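Local coordinates for protein AtxE2 (Asticcacaulis excentricus, PDB 5TXE) that hydrolyses the isopeptide bond of the lasso peptides astexin-2 and astexin-3, recognising their threaded shape and turning them into linear peptides, at residues N409-V415 and P470-Y476; T448-N452 and L523-A527; W493-I499 and T531-F535; H534-N539 and A588-N594. The protein carries 1 engineered substitution. All coordinates share one frame. Residue numbers count along the deposited sequence, not the author numbering.

Contact 1. Residues N409-V415 and P470-Y476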
# COMPACT_ATOMS: atom_id res chain seq x y z
N ASN A 409 -19.32 15.95 -2.69
CA ASN A 409 -20.26 14.93 -3.05
C ASN A 409 -21.61 15.23 -2.44
O ASN A 409 -21.75 16.17 -1.64
CB ASN A 409 -19.72 13.51 -2.74
CG ASN A 409 -19.74 13.12 -1.28
OD1 ASN A 409 -20.35 13.77 -0.45
ND2 ASN A 409 -19.02 12.03 -0.94
N ARG A 410 -22.60 14.41 -2.79
CA ARG A 410 -23.96 14.60 -2.33
C ARG A 410 -24.11 14.50 -0.81
O ARG A 410 -25.07 14.99 -0.24
CB ARG A 410 -24.95 13.70 -3.10
CG ARG A 410 -24.68 12.18 -3.27
CD ARG A 410 -25.96 11.54 -3.83
NE ARG A 410 -25.88 10.59 -4.94
CZ ARG A 410 -25.52 10.86 -6.19
NH1 ARG A 410 -25.07 12.05 -6.52
NH2 ARG A 410 -25.56 9.90 -7.11
N ASN A 411 -23.14 13.94 -0.12
CA ASN A 411 -23.18 13.95 1.32
C ASN A 411 -22.37 15.07 1.91
O ASN A 411 -22.06 15.03 3.11
CB ASN A 411 -22.68 12.61 1.82
CG ASN A 411 -23.54 11.47 1.29
OD1 ASN A 411 -23.17 10.71 0.38
ND2 ASN A 411 -24.74 11.39 1.83
N GLY A 412 -21.99 16.06 1.08
CA GLY A 412 -21.25 17.24 1.58
C GLY A 412 -19.75 17.06 1.77
O GLY A 412 -19.10 17.84 2.40
N ILE A 413 -19.18 15.97 1.26
CA ILE A 413 -17.79 15.64 1.59
C ILE A 413 -16.92 16.02 0.44
O ILE A 413 -17.27 15.81 -0.70
CB ILE A 413 -17.66 14.14 1.93
CG1 ILE A 413 -18.39 13.87 3.25
CG2 ILE A 413 -16.20 13.73 2.01
CD1 ILE A 413 -18.85 12.45 3.39
N GLU A 414 -15.79 16.61 0.76
CA GLU A 414 -14.82 17.01 -0.25
C GLU A 414 -14.16 15.78 -0.86
O GLU A 414 -13.73 14.90 -0.15
CB GLU A 414 -13.73 17.91 0.37
CG GLU A 414 -14.28 19.21 0.96
CD GLU A 414 -13.25 20.10 1.64
OE1 GLU A 414 -12.03 19.81 1.63
OE2 GLU A 414 -13.68 21.14 2.14
N VAL A 415 -14.06 15.77 -2.18
CA VAL A 415 -13.50 14.66 -2.90
C VAL A 415 -12.44 15.16 -3.87
O VAL A 415 -12.64 16.18 -4.51
CB VAL A 415 -14.59 14.02 -3.74
CG1 VAL A 415 -14.00 12.92 -4.63
CG2 VAL A 415 -15.67 13.47 -2.84
N PRO A 470 -13.20 8.82 -0.82
CA PRO A 470 -13.32 9.90 0.14
C PRO A 470 -13.49 9.44 1.58
O PRO A 470 -13.77 8.26 1.86
CB PRO A 470 -14.60 10.60 -0.33
CG PRO A 470 -15.45 9.46 -0.77
CD PRO A 470 -14.48 8.55 -1.48
N ARG A 471 -13.36 10.42 2.47
CA ARG A 471 -13.71 10.25 3.88
C ARG A 471 -15.16 9.80 4.10
O ARG A 471 -16.08 10.16 3.32
CB ARG A 471 -13.43 11.55 4.65
CG ARG A 471 -11.94 11.71 4.93
CD ARG A 471 -11.65 12.84 5.90
NE ARG A 471 -12.26 12.66 7.22
CZ ARG A 471 -12.32 13.61 8.17
NH1 ARG A 471 -11.78 14.80 7.96
NH2 ARG A 471 -12.93 13.36 9.33
N SER A 472 -15.35 8.97 5.13
CA SER A 472 -16.70 8.54 5.44
C SER A 472 -17.38 9.58 6.34
O SER A 472 -16.69 10.34 7.02
CB SER A 472 -16.68 7.22 6.18
OG SER A 472 -16.06 7.38 7.43
N GLU A 473 -18.70 9.58 6.37
CA GLU A 473 -19.48 10.41 7.32
C GLU A 473 -19.07 10.10 8.76
O GLU A 473 -18.89 11.00 9.57
CB GLU A 473 -20.98 10.17 7.12
CG GLU A 473 -21.46 10.54 5.70
CD GLU A 473 -22.91 10.18 5.37
OE1 GLU A 473 -23.81 10.66 6.10
OE2 GLU A 473 -23.17 9.44 4.36
N ALA A 474 -18.90 8.81 9.06
CA ALA A 474 -18.53 8.35 10.40
C ALA A 474 -17.21 8.93 10.85
O ALA A 474 -16.99 9.11 12.04
CB ALA A 474 -18.44 6.84 10.46
N SER A 475 -16.29 9.18 9.92
CA SER A 475 -15.00 9.75 10.30
C SER A 475 -15.14 11.21 10.80
O SER A 475 -14.20 11.73 11.40
CB SER A 475 -14.03 9.70 9.13
OG SER A 475 -14.46 10.62 8.12
N TYR A 476 -16.28 11.84 10.54
CA TYR A 476 -16.61 13.17 11.07
C TYR A 476 -17.36 13.17 12.43
O TYR A 476 -17.76 14.24 12.91
CB TYR A 476 -17.45 13.96 10.03
CG TYR A 476 -16.64 14.37 8.84
CD1 TYR A 476 -15.76 15.43 8.93
CD2 TYR A 476 -16.72 13.69 7.63
CE1 TYR A 476 -14.98 15.81 7.87
CE2 TYR A 476 -15.96 14.07 6.55
CZ TYR A 476 -15.08 15.13 6.68
OH TYR A 476 -14.29 15.53 5.64
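Residues 409-412 make a type I beta turn, closed by Gly412 N to Asn409 O (2.7 Å), and the chain then enters a strand at Glu414; residues 470-476 run past it as an irregular loop ending in a 3-10 turn. The CA atoms of Val415 and Pro470 are 5.7 Å apart, those of Asn411 and Glu473 7.9 Å, so the two backbones diverge toward the turn. Asn409 OD1 holds the turn from inside, accepting from Asn411 N (2.8 Å, an Asx turn) and Ile413 N (3.0 Å). Ile413 fills the gap: its CD1 lies 3.6 Å from Arg471 O and 4.0 Å from Glu473 CG, its CG1 4.1 Å from Tyr476 CE2. Pro470 CB packs 4.0 Å from Val415 CG2. Within the loop, Arg471 NE bonds Ser475 OG (3.1 Å). The turn is the hairpin connection between strands 401-408 and 414-421 at the edge of the central sheet; Asn409 ND2 reaches Thr502 of helix 494-512, and Ser472 OG bonds Glu489 of helix 482-490.

Contact 2. Residues T448-N452 and L523-A527. Engineered in segment 523-527: Ala527 (natural residue Ser).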
# COMPACT_ATOMS: atom_id res chain seq x y z
N THR A 448 -4.53 0.79 -6.25
CA THR A 448 -4.18 0.05 -5.05
C THR A 448 -3.81 -1.35 -5.43
O THR A 448 -4.51 -2.02 -6.20
CB THR A 448 -5.36 0.03 -4.08
OG1 THR A 448 -5.71 1.37 -3.78
CG2 THR A 448 -4.97 -0.65 -2.82
N GLY A 449 -2.69 -1.80 -4.90
CA GLY A 449 -2.18 -3.14 -5.22
C GLY A 449 -1.48 -3.30 -6.54
O GLY A 449 -1.04 -4.38 -6.88
N ASP A 450 -1.36 -2.22 -7.27
CA ASP A 450 -0.70 -2.21 -8.57
C ASP A 450 -1.24 -3.28 -9.53
O ASP A 450 -0.51 -4.17 -9.97
CB ASP A 450 0.85 -2.30 -8.41
CG ASP A 450 1.58 -2.04 -9.76
OD1 ASP A 450 0.85 -1.81 -10.77
OD2 ASP A 450 2.84 -2.16 -9.82
N GLU A 451 -2.52 -3.18 -9.85
CA GLU A 451 -3.22 -4.20 -10.63
C GLU A 451 -3.78 -3.64 -11.94
O GLU A 451 -4.10 -4.41 -12.85
CB GLU A 451 -4.51 -4.61 -9.90
CG GLU A 451 -4.57 -5.80 -9.04
CD GLU A 451 -4.15 -7.15 -9.67
OE1 GLU A 451 -5.03 -8.07 -10.02
OE2 GLU A 451 -2.91 -7.29 -9.65
N ASN A 452 -4.06 -2.34 -11.98
CA ASN A 452 -4.81 -1.79 -13.10
C ASN A 452 -4.05 -0.64 -13.68
O ASN A 452 -3.97 0.42 -13.07
CB ASN A 452 -6.19 -1.36 -12.64
CG ASN A 452 -7.05 -2.56 -12.22
OD1 ASN A 452 -7.59 -3.25 -13.07
ND2 ASN A 452 -7.11 -2.84 -10.90
N LEU A 523 -15.17 -0.52 -14.41
CA LEU A 523 -14.77 -0.37 -13.05
C LEU A 523 -13.80 -1.48 -12.64
O LEU A 523 -14.07 -2.63 -12.94
CB LEU A 523 -16.00 -0.40 -12.16
CG LEU A 523 -15.80 -0.27 -10.69
CD1 LEU A 523 -15.26 1.11 -10.31
CD2 LEU A 523 -17.12 -0.50 -9.98
N THR A 524 -12.71 -1.12 -11.93
CA THR A 524 -11.74 -2.06 -11.44
C THR A 524 -11.67 -1.92 -9.92
O THR A 524 -11.99 -0.89 -9.38
CB THR A 524 -10.33 -1.85 -11.98
OG1 THR A 524 -9.79 -0.62 -11.52
CG2 THR A 524 -10.32 -1.84 -13.46
N GLY A 525 -11.25 -2.97 -9.24
CA GLY A 525 -10.98 -2.89 -7.82
C GLY A 525 -10.15 -4.04 -7.26
O GLY A 525 -10.21 -5.17 -7.76
N LEU A 526 -9.35 -3.72 -6.26
CA LEU A 526 -8.61 -4.65 -5.45
C LEU A 526 -8.77 -4.22 -4.00
O LEU A 526 -8.82 -3.03 -3.68
CB LEU A 526 -7.15 -4.64 -5.86
CG LEU A 526 -6.22 -5.51 -5.01
CD1 LEU A 526 -5.09 -6.03 -5.89
CD2 LEU A 526 -5.61 -4.75 -3.84
N ALA A 527 -8.88 -5.20 -3.10
CA ALA A 527 -9.04 -4.96 -1.67
C ALA A 527 -10.34 -4.19 -1.40
O ALA A 527 -11.40 -4.63 -1.84
CB ALA A 527 -7.80 -4.26 -1.11
O HOH W 1 -8.70 -5.32 -10.31
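Leu526 lies against the bend of 448-452, its CD1 3.2 Å from Glu451 CG, its CD2 4.0 Å from Gly449 CA, and its CB 3.7 Å from Thr448 O. At Gly449 phi is positive, and a CB there would clash with Leu526 CD1, so glycine suits both the backbone and the packing. Further back along the strand, Asn452 OD1 touches Thr524 CG2 at 3.1 Å. The polar link is indirect: a water accepts from Asn452 ND2 and donates to Gly525 O, 3.0 Å to each. The charged end of Glu451 pairs with Lys640, Thr524 OG1 bonds Ile435 O, and Thr448 OG1 bonds Tyr438 N, fastening the loop beside the residue that stabilises the alkoxide intermediate. Ala527, engineered in place of the nucleophilic serine, follows strand 521-525 at the N-cap of helix 528-539, with phi/psi of 62/-120°. Strand, sharp turn with strained backbone, then helix: this is the nucleophile elbow of the alpha/beta hydrolase fold, here packed against the loop that follows strand 431-436.

Contact 3. Residues W493-I499 and T531-F535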
# COMPACT_ATOMS: atom_id res chain seq x y z
N TRP A 493 -24.58 -0.80 5.06
CA TRP A 493 -23.67 -0.43 4.02
C TRP A 493 -23.66 1.08 3.74
O TRP A 493 -23.47 1.52 2.62
CB TRP A 493 -24.05 -1.19 2.74
CG TRP A 493 -23.87 -2.72 2.87
CD1 TRP A 493 -24.84 -3.66 3.10
CD2 TRP A 493 -22.64 -3.43 2.78
NE1 TRP A 493 -24.29 -4.91 3.11
CE2 TRP A 493 -22.93 -4.79 2.95
CE3 TRP A 493 -21.32 -3.06 2.56
CZ2 TRP A 493 -21.97 -5.76 2.89
CZ3 TRP A 493 -20.35 -4.03 2.51
CH2 TRP A 493 -20.68 -5.35 2.67
N ARG A 494 -23.81 1.89 4.77
CA ARG A 494 -23.92 3.34 4.59
C ARG A 494 -22.70 3.90 3.88
O ARG A 494 -22.85 4.60 2.91
CB ARG A 494 -24.19 4.06 5.95
CG ARG A 494 -25.66 3.98 6.42
CD ARG A 494 -25.92 4.41 7.91
NE ARG A 494 -25.63 5.85 8.05
CZ ARG A 494 -26.21 6.70 8.91
NH1 ARG A 494 -27.15 6.31 9.76
NH2 ARG A 494 -25.83 7.97 8.90
N ASN A 495 -21.48 3.54 4.31
CA ASN A 495 -20.32 4.09 3.63
C ASN A 495 -20.13 3.55 2.20
O ASN A 495 -19.64 4.26 1.34
CB ASN A 495 -19.03 3.91 4.43
CG ASN A 495 -17.91 4.82 3.90
OD1 ASN A 495 -18.14 5.99 3.61
ND2 ASN A 495 -16.72 4.27 3.76
N ARG A 496 -20.54 2.32 1.94
CA ARG A 496 -20.40 1.82 0.63
C ARG A 496 -21.25 2.59 -0.30
O ARG A 496 -20.87 2.83 -1.46
CB ARG A 496 -20.82 0.35 0.56
CG ARG A 496 -19.92 -0.47 -0.30
CD ARG A 496 -18.72 -0.69 0.58
NE ARG A 496 -17.52 -0.50 -0.08
CZ ARG A 496 -16.34 -0.62 0.49
NH1 ARG A 496 -16.23 -0.95 1.76
NH2 ARG A 496 -15.27 -0.45 -0.24
N TRP A 497 -22.47 2.96 0.16
CA TRP A 497 -23.31 3.87 -0.67
C TRP A 497 -22.67 5.24 -0.89
O TRP A 497 -22.77 5.82 -1.95
CB TRP A 497 -24.67 4.08 -0.03
CG TRP A 497 -25.63 3.01 -0.27
CD1 TRP A 497 -26.14 2.09 0.65
CD2 TRP A 497 -26.27 2.75 -1.50
NE1 TRP A 497 -27.07 1.29 0.02
CE2 TRP A 497 -27.16 1.68 -1.30
CE3 TRP A 497 -26.18 3.32 -2.77
CZ2 TRP A 497 -27.93 1.17 -2.30
CZ3 TRP A 497 -26.96 2.82 -3.77
CH2 TRP A 497 -27.82 1.75 -3.54
N ASN A 498 -22.03 5.79 0.12
CA ASN A 498 -21.33 7.09 -0.05
C ASN A 498 -20.24 6.97 -1.11
O ASN A 498 -20.00 7.89 -1.95
CB ASN A 498 -20.70 7.52 1.28
CG ASN A 498 -19.81 8.78 1.15
OD1 ASN A 498 -20.21 9.81 0.57
ND2 ASN A 498 -18.59 8.70 1.73
N ILE A 499 -19.52 5.84 -1.07
CA ILE A 499 -18.53 5.59 -2.12
C ILE A 499 -19.15 5.49 -3.50
O ILE A 499 -18.69 6.10 -4.48
CB ILE A 499 -17.65 4.37 -1.77
CG1 ILE A 499 -16.79 4.74 -0.58
CG2 ILE A 499 -16.75 4.02 -2.96
CD1 ILE A 499 -16.26 3.56 0.17
N THR A 531 -14.55 -4.69 -2.95
CA THR A 531 -15.86 -4.64 -2.27
C THR A 531 -16.76 -3.64 -3.02
O THR A 531 -17.96 -3.85 -3.23
CB THR A 531 -15.65 -4.22 -0.82
OG1 THR A 531 -14.64 -5.04 -0.21
CG2 THR A 531 -16.91 -4.31 0.00
N THR A 532 -16.17 -2.53 -3.44
CA THR A 532 -16.92 -1.50 -4.13
C THR A 532 -17.37 -2.03 -5.46
O THR A 532 -18.43 -1.75 -5.90
CB THR A 532 -16.07 -0.21 -4.27
OG1 THR A 532 -15.95 0.41 -3.00
CG2 THR A 532 -16.65 0.76 -5.25
N VAL A 533 -16.54 -2.81 -6.12
CA VAL A 533 -16.98 -3.39 -7.36
C VAL A 533 -18.17 -4.28 -7.17
O VAL A 533 -19.09 -4.25 -7.98
CB VAL A 533 -15.92 -4.25 -8.00
CG1 VAL A 533 -16.46 -4.96 -9.23
CG2 VAL A 533 -14.73 -3.38 -8.40
N HIS A 534 -18.16 -5.08 -6.12
CA HIS A 534 -19.23 -6.08 -5.95
C HIS A 534 -20.52 -5.33 -5.65
O HIS A 534 -21.55 -5.60 -6.23
CB HIS A 534 -18.92 -7.13 -4.84
CG HIS A 534 -17.59 -7.80 -5.00
ND1 HIS A 534 -16.80 -8.17 -3.93
CD2 HIS A 534 -16.88 -8.09 -6.11
CE1 HIS A 534 -15.69 -8.70 -4.39
NE2 HIS A 534 -15.71 -8.65 -5.71
N PHE A 535 -20.40 -4.41 -4.72
CA PHE A 535 -21.53 -3.51 -4.35
C PHE A 535 -22.05 -2.75 -5.55
O PHE A 535 -23.25 -2.61 -5.75
CB PHE A 535 -21.08 -2.51 -3.26
CG PHE A 535 -22.21 -1.78 -2.59
CD1 PHE A 535 -22.90 -2.38 -1.56
CD2 PHE A 535 -22.64 -0.56 -3.07
CE1 PHE A 535 -23.95 -1.73 -0.94
CE2 PHE A 535 -23.67 0.13 -2.45
CZ PHE A 535 -24.33 -0.46 -1.38
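Arg496 NH2 donates to Thr532 OG1 at 3.0 Å with a nearly straight geometry, and Arg496 NE adds a weak bond to the same oxygen at 3.4 Å; NH2 also forms a salt bridge with Asp528, so the guanidinium is tied twice to helix 528-539. Thr531 CG2 sits over one face of that group, 3.8 Å from Arg496 CZ. The aliphatic part of the arginine packs as well: Arg496 CG makes a CH-pi contact, 3.8 Å from the centroid of the Phe535 ring. Phe535 in turn points its edge at the face of Trp497 (centroid of the five-membered ring 4.8 Å away, planes at 88°), a T-shaped pair. The five-membered ring of Trp493 meets the Phe535 ring obliquely (centroids 5.7 Å apart, planes at 42°), completing an aromatic cluster, and Trp493 CB packs 3.7 Å from Phe535 CE1. Ile499 CG2 reaches Thr532 OG1 at 3.7 Å. The short helical segments cross almost perpendicularly, at -84° with axes 10.2 Å apart. Beyond them, Trp493 stacks on Phe585, Val533 packs on strand 545-548, and Asn495 and Arg496 touch helix 482-490.

Contact 4. Residues H534-N539 and A588-N594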
# COMPACT_ATOMS: atom_id res chain seq x y z
N HIS A 534 -18.16 -5.08 -6.12
CA HIS A 534 -19.23 -6.08 -5.95
C HIS A 534 -20.52 -5.33 -5.65
O HIS A 534 -21.55 -5.60 -6.23
CB HIS A 534 -18.92 -7.13 -4.84
CG HIS A 534 -17.59 -7.80 -5.00
ND1 HIS A 534 -16.80 -8.17 -3.93
CD2 HIS A 534 -16.88 -8.09 -6.11
CE1 HIS A 534 -15.69 -8.70 -4.39
NE2 HIS A 534 -15.71 -8.65 -5.71
N PHE A 535 -20.40 -4.41 -4.72
CA PHE A 535 -21.53 -3.51 -4.35
C PHE A 535 -22.05 -2.75 -5.55
O PHE A 535 -23.25 -2.61 -5.75
CB PHE A 535 -21.08 -2.51 -3.26
CG PHE A 535 -22.21 -1.78 -2.59
CD1 PHE A 535 -22.90 -2.38 -1.56
CD2 PHE A 535 -22.64 -0.56 -3.07
CE1 PHE A 535 -23.95 -1.73 -0.94
CE2 PHE A 535 -23.67 0.13 -2.45
CZ PHE A 535 -24.33 -0.46 -1.38
N GLY A 536 -21.14 -2.25 -6.35
CA GLY A 536 -21.50 -1.42 -7.49
C GLY A 536 -22.25 -2.15 -8.56
O GLY A 536 -23.15 -1.56 -9.22
N LEU A 537 -21.90 -3.41 -8.78
CA LEU A 537 -22.51 -4.15 -9.90
C LEU A 537 -23.91 -4.59 -9.51
O LEU A 537 -24.73 -4.88 -10.32
CB LEU A 537 -21.69 -5.36 -10.29
CG LEU A 537 -20.31 -5.08 -10.83
CD1 LEU A 537 -19.67 -6.36 -11.34
CD2 LEU A 537 -20.32 -4.07 -11.93
N ILE A 538 -24.16 -4.67 -8.22
CA ILE A 538 -25.47 -5.10 -7.76
C ILE A 538 -26.40 -3.92 -7.55
O ILE A 538 -27.58 -4.05 -7.78
CB ILE A 538 -25.34 -5.89 -6.45
CG1 ILE A 538 -24.76 -7.28 -6.77
CG2 ILE A 538 -26.67 -6.03 -5.71
CD1 ILE A 538 -24.15 -7.90 -5.56
N ASN A 539 -25.88 -2.80 -7.07
CA ASN A 539 -26.72 -1.70 -6.65
C ASN A 539 -26.72 -0.51 -7.63
O ASN A 539 -27.14 0.59 -7.28
CB ASN A 539 -26.28 -1.28 -5.25
CG ASN A 539 -26.50 -2.37 -4.22
OD1 ASN A 539 -27.60 -2.60 -3.81
ND2 ASN A 539 -25.44 -3.06 -3.83
N ALA A 588 -26.96 -7.15 -0.29
CA ALA A 588 -26.43 -6.03 -1.07
C ALA A 588 -25.17 -6.35 -1.83
O ALA A 588 -24.77 -5.55 -2.68
CB ALA A 588 -26.14 -4.88 -0.12
N THR A 589 -24.49 -7.46 -1.50
CA THR A 589 -23.18 -7.76 -2.11
C THR A 589 -22.92 -9.21 -2.59
O THR A 589 -22.03 -9.39 -3.39
CB THR A 589 -22.01 -7.47 -1.15
OG1 THR A 589 -22.15 -8.28 0.03
CG2 THR A 589 -21.94 -6.00 -0.76
N SER A 590 -23.69 -10.20 -2.14
CA SER A 590 -23.43 -11.58 -2.47
C SER A 590 -23.75 -11.86 -3.91
O SER A 590 -24.88 -11.60 -4.37
CB SER A 590 -24.19 -12.54 -1.58
OG SER A 590 -24.28 -13.80 -2.24
N PHE A 591 -22.77 -12.40 -4.64
CA PHE A 591 -23.02 -12.85 -6.00
C PHE A 591 -23.82 -14.15 -6.08
O PHE A 591 -24.47 -14.42 -7.09
CB PHE A 591 -21.72 -13.00 -6.80
CG PHE A 591 -21.07 -11.70 -7.19
CD1 PHE A 591 -21.69 -10.48 -6.99
CD2 PHE A 591 -19.84 -11.72 -7.78
CE1 PHE A 591 -21.07 -9.31 -7.41
CE2 PHE A 591 -19.20 -10.55 -8.16
CZ PHE A 591 -19.82 -9.35 -7.98
N VAL A 592 -23.81 -14.94 -5.03
CA VAL A 592 -24.67 -16.13 -5.02
C VAL A 592 -26.16 -15.67 -4.98
O VAL A 592 -26.95 -16.07 -5.81
CB VAL A 592 -24.36 -17.06 -3.81
CG1 VAL A 592 -25.32 -18.27 -3.74
CG2 VAL A 592 -22.94 -17.56 -3.92
N VAL A 593 -26.50 -14.81 -4.03
CA VAL A 593 -27.87 -14.25 -3.94
C VAL A 593 -28.28 -13.54 -5.23
O VAL A 593 -29.38 -13.78 -5.72
CB VAL A 593 -27.96 -13.29 -2.74
CG1 VAL A 593 -29.29 -12.53 -2.71
CG2 VAL A 593 -27.74 -14.07 -1.45
N ASN A 594 -27.40 -12.73 -5.82
CA ASN A 594 -27.77 -11.86 -6.93
C ASN A 594 -27.30 -12.30 -8.28
O ASN A 594 -27.46 -11.57 -9.26
CB ASN A 594 -27.21 -10.47 -6.65
CG ASN A 594 -27.85 -9.84 -5.42
OD1 ASN A 594 -29.03 -9.53 -5.47
ND2 ASN A 594 -27.09 -9.67 -4.32
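One direct hydrogen bond joins the segments: Asn539 ND2 donates to Ala588 O at 2.8 Å. The same nitrogen lies 2.9 Å from Phe535 O, to which it also donates, so one amide ties residues 535-539 to the loop at Ala588. Other hydrogen bonds shape residues 588-594. Ser590 OG caps the short helix 591-594 by accepting from Val593 N (3.0 Å) and also pairs with Asp581, while Asn594 ND2 donates to Ser590 O (2.9 Å) and to Ala587 O. Packing centres on Ile538, whose CD1 meets the ring of Phe591 (CD1, 3.8 Å) and also lies against the polar atoms Thr589 O (3.4 Å) and Asn594 ND2 (3.6 Å). Phe535 CE1 meets Ala588 CB at 3.9 Å, and Phe535 CD1 meets Thr589 CG2 at 3.8 Å. Among the rings, His534 and Phe591 meet obliquely, centroids 5.2 Å apart and planes at 75°; the imidazole is anchored on its nitrogens by Thr553 OG1 and Ser550 O. Here the later part of the helix after the nucleophile elbow of an alpha/beta hydrolase domain packs against the connection leading into strand 602-607, with the His534 side chain about 9 Å from that of Glu610, the probable charge-relay acid.

Contacts 2, 3 and 4 follow one strand-to-helix unit: strand 521-525 and the nucleophile position belong to contact 2, the first turns of helix 528-539 to contact 3, its later turns to contact 4. Contacts 3 and 4 share His534 and Phe535, and Trp493 CD1 lies 3.7 Å from Ala588 CB. Val533 CG2 reaches Gly525 N at 3.6 Å, joining contact 3 to contact 2. Contact 1 adjoins contact 3 through Ser472 CB and Asn495 OD1 (3.2 Å), yet its nearest atoms stay about 11 Å from contact 2. Tyr438 lies near three of them, its side chain about 4 Å from that of Thr448, 7 Å from that of Arg496 and 8 Å from that of Pro470. The bound astexin-3 variant packs on Thr448, Ala527 and Thr531.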